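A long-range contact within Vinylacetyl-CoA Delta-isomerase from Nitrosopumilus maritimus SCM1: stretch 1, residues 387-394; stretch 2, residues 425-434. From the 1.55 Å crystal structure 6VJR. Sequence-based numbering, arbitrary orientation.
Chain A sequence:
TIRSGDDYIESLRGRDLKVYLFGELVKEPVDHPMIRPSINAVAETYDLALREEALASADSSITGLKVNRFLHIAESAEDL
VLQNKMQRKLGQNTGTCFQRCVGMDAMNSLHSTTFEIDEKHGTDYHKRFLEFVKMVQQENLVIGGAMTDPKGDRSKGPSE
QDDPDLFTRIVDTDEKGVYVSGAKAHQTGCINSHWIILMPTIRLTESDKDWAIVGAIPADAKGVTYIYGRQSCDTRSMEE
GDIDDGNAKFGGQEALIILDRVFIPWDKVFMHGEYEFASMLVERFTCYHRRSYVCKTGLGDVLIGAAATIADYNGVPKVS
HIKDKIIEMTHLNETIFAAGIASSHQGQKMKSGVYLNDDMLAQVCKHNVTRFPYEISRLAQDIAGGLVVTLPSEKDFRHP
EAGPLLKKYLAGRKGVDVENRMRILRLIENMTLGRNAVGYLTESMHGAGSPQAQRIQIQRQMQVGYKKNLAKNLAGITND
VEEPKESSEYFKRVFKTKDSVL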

# COMPACT_ATOMS: atom_id res chain seq x y z
N LEU A 387 9.98 21.14 -11.74
CA LEU A 387 10.49 21.44 -13.08
C LEU A 387 10.32 20.25 -14.02
O LEU A 387 10.32 20.43 -15.22
CB LEU A 387 11.95 21.86 -12.92
CG LEU A 387 12.55 22.85 -13.89
CD1 LEU A 387 11.72 24.10 -14.08
CD2 LEU A 387 13.96 23.12 -13.43
N VAL A 388 10.11 19.05 -13.50
CA VAL A 388 9.85 17.88 -14.32
C VAL A 388 8.63 18.10 -15.23
O VAL A 388 8.58 17.54 -16.32
CB VAL A 388 9.83 16.59 -13.47
CG1 VAL A 388 8.55 16.44 -12.67
CG2 VAL A 388 10.09 15.34 -14.30
N VAL A 389 7.66 18.95 -14.80
CA VAL A 389 6.51 19.27 -15.61
C VAL A 389 6.41 20.73 -16.02
O VAL A 389 5.51 21.03 -16.78
CB VAL A 389 5.20 18.79 -14.96
CG1 VAL A 389 5.14 17.26 -14.91
CG2 VAL A 389 4.93 19.42 -13.60
N THR A 390 7.24 21.63 -15.51
CA THR A 390 7.10 23.01 -15.89
C THR A 390 8.29 23.54 -16.70
O THR A 390 8.35 24.72 -17.01
CB THR A 390 6.91 23.91 -14.66
OG1 THR A 390 8.13 24.04 -13.94
CG2 THR A 390 5.80 23.48 -13.72
N LEU A 391 9.22 22.67 -17.08
CA LEU A 391 10.40 23.14 -17.77
C LEU A 391 10.07 23.75 -19.14
O LEU A 391 9.32 23.17 -19.95
CB LEU A 391 11.23 21.88 -18.02
CG LEU A 391 12.65 22.12 -18.52
CD1 LEU A 391 13.50 22.86 -17.48
CD2 LEU A 391 13.26 20.79 -18.85
N PRO A 392 10.62 24.93 -19.48
CA PRO A 392 10.46 25.49 -20.83
C PRO A 392 11.12 24.62 -21.92
O PRO A 392 11.97 23.76 -21.63
CB PRO A 392 11.10 26.85 -20.74
CG PRO A 392 10.98 27.20 -19.25
CD PRO A 392 11.24 25.88 -18.55
N SER A 393 10.67 24.84 -23.16
CA SER A 393 11.14 24.09 -24.31
C SER A 393 12.62 24.35 -24.61
O SER A 393 13.20 25.37 -24.25
CB SER A 393 10.32 24.46 -25.54
OG SER A 393 10.71 25.71 -26.10
N GLU A 394 13.22 23.39 -25.33
CA GLU A 394 14.57 23.58 -25.85
C GLU A 394 14.67 24.79 -26.77
O GLU A 394 15.67 25.49 -26.75
CB GLU A 394 15.03 22.33 -26.59
CG GLU A 394 16.46 22.47 -27.09
CD GLU A 394 17.05 21.28 -27.79
OE1 GLU A 394 16.37 20.25 -27.93
OE2 GLU A 394 18.25 21.39 -28.16
N LEU A 425 15.80 15.90 -16.42
CA LEU A 425 14.39 16.14 -16.15
C LEU A 425 13.49 15.65 -17.29
O LEU A 425 12.46 15.01 -17.04
CB LEU A 425 14.14 17.62 -15.83
CG LEU A 425 14.72 18.13 -14.50
CD1 LEU A 425 14.82 19.62 -14.50
CD2 LEU A 425 13.83 17.67 -13.36
N ARG A 426 13.90 15.94 -18.52
CA ARG A 426 13.15 15.45 -19.70
C ARG A 426 13.11 13.92 -19.74
O ARG A 426 12.12 13.34 -20.14
CB ARG A 426 13.69 16.04 -21.01
CG ARG A 426 13.34 17.52 -21.13
CD ARG A 426 11.85 17.73 -21.27
NE ARG A 426 11.60 19.09 -21.72
CZ ARG A 426 10.59 19.87 -21.26
NH1 ARG A 426 9.60 19.31 -20.60
NH2 ARG A 426 10.57 21.16 -21.55
N LEU A 427 14.22 13.25 -19.37
CA LEU A 427 14.22 11.80 -19.31
C LEU A 427 13.15 11.29 -18.34
O LEU A 427 12.38 10.36 -18.67
CB LEU A 427 15.60 11.21 -19.08
CG LEU A 427 15.66 9.69 -19.07
CD1 LEU A 427 15.26 9.08 -20.40
CD2 LEU A 427 17.04 9.24 -18.66
N ILE A 428 13.10 11.89 -17.15
CA ILE A 428 12.10 11.50 -16.15
C ILE A 428 10.69 11.75 -16.68
O ILE A 428 9.83 10.88 -16.56
CB ILE A 428 12.36 12.18 -14.79
CG1 ILE A 428 13.71 11.75 -14.23
CG2 ILE A 428 11.24 11.83 -13.82
CD1 ILE A 428 14.17 12.53 -13.01
N GLU A 429 10.45 12.92 -17.28
CA GLU A 429 9.15 13.20 -17.89
C GLU A 429 8.78 12.15 -18.94
O GLU A 429 7.67 11.63 -18.98
CB GLU A 429 9.17 14.61 -18.48
CG GLU A 429 7.82 15.08 -19.01
CD GLU A 429 7.85 16.26 -20.00
OE1 GLU A 429 8.94 16.52 -20.59
OE2 GLU A 429 6.81 16.93 -20.21
N ASN A 430 9.74 11.80 -19.78
CA ASN A 430 9.53 10.86 -20.86
C ASN A 430 9.11 9.48 -20.35
O ASN A 430 8.29 8.82 -20.97
CB ASN A 430 10.82 10.75 -21.67
CG ASN A 430 10.88 9.61 -22.66
OD1 ASN A 430 10.26 9.62 -23.73
ND2 ASN A 430 11.61 8.58 -22.29
N MET A 431 9.69 9.05 -19.24
CA MET A 431 9.42 7.72 -18.70
C MET A 431 8.19 7.68 -17.79
O MET A 431 7.68 6.58 -17.54
CB MET A 431 10.64 7.20 -17.96
CG MET A 431 11.80 6.98 -18.90
SD MET A 431 13.23 6.21 -18.13
CE MET A 431 12.60 4.52 -18.05
N THR A 432 7.72 8.82 -17.27
CA THR A 432 6.59 8.83 -16.32
C THR A 432 5.31 9.43 -16.88
O THR A 432 4.23 9.08 -16.41
CB THR A 432 7.07 9.54 -15.05
OG1 THR A 432 7.32 10.92 -15.28
CG2 THR A 432 8.27 8.85 -14.43
N LEU A 433 5.41 10.32 -17.88
CA LEU A 433 4.27 10.93 -18.55
C LEU A 433 4.29 10.76 -20.07
O LEU A 433 3.23 10.72 -20.70
CB LEU A 433 4.17 12.41 -18.20
CG LEU A 433 3.90 12.74 -16.74
CD1 LEU A 433 4.00 14.23 -16.47
CD2 LEU A 433 2.59 12.19 -16.37
N GLY A 434 5.47 10.71 -20.67
CA GLY A 434 5.63 10.83 -22.10
C GLY A 434 5.70 9.51 -22.82
O GLY A 434 5.07 8.51 -22.43
O HOH W 1 7.72 20.56 -18.83

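Stretch 1 opens with a weakly bonded helical turn, in which Leu391 N lies 3.1 Å from its acceptor, Leu387 O, and then extends through Leu391 and Pro392 to Ser393, whose side chain caps the helix that follows. Stretch 2 continues a helix that begins earlier in the chain and runs to Thr432, with some weak bonds in its last turn; Leu433 is the first residue to leave helical geometry. The backbones come nearest where Val388 CA lies 5.2 Å from Leu425 CA, and about 460 Å² is buried between the stretches, both sides summed.

Val388 sits at the centre of the apolar contact. Its compact, branched side chain fits against the helix, with CG2 3.6 Å from Leu425 O and 3.7 Å from Ile428 CG2. That carbonyl is already engaged within the helix by Glu429 N, 2.9 Å from Leu425 O, so a methyl group can pack beside it without depriving it of a partner. Leu425, whose CA-to-CB bond points toward stretch 1, reaches further: its CD1 meets Leu387 CD2 at 3.8 Å, while its CD2 lies 4.1 Å from Val388 CB. Near the end of the helix, Val389 CG1 packs 3.6 Å from Leu433 CD1, extending the greasy seam.

The polar link depends on the length of Arg426. Its CA-to-CB bond points sideways, but the long chain brings the guanidinium to the loop, where NH2 donates a hydrogen bond to Leu391 O at 2.9 Å. Leu391 CB covers one face of the guanidinium, 3.7 Å from NH2, while Pro392 O lies near its plane, at the edge. Buried charge needs compensation, and Glu429, one helical turn on, supplies it: Arg426 NH1 forms a salt bridge with Glu429 OE1 at 2.9 Å. Water 1 accepts from Arg426 NH1 at 2.9 Å and donates to Leu391 O at 3.3 Å, giving the loop carbonyl a second, water-mediated tie to the same arginine.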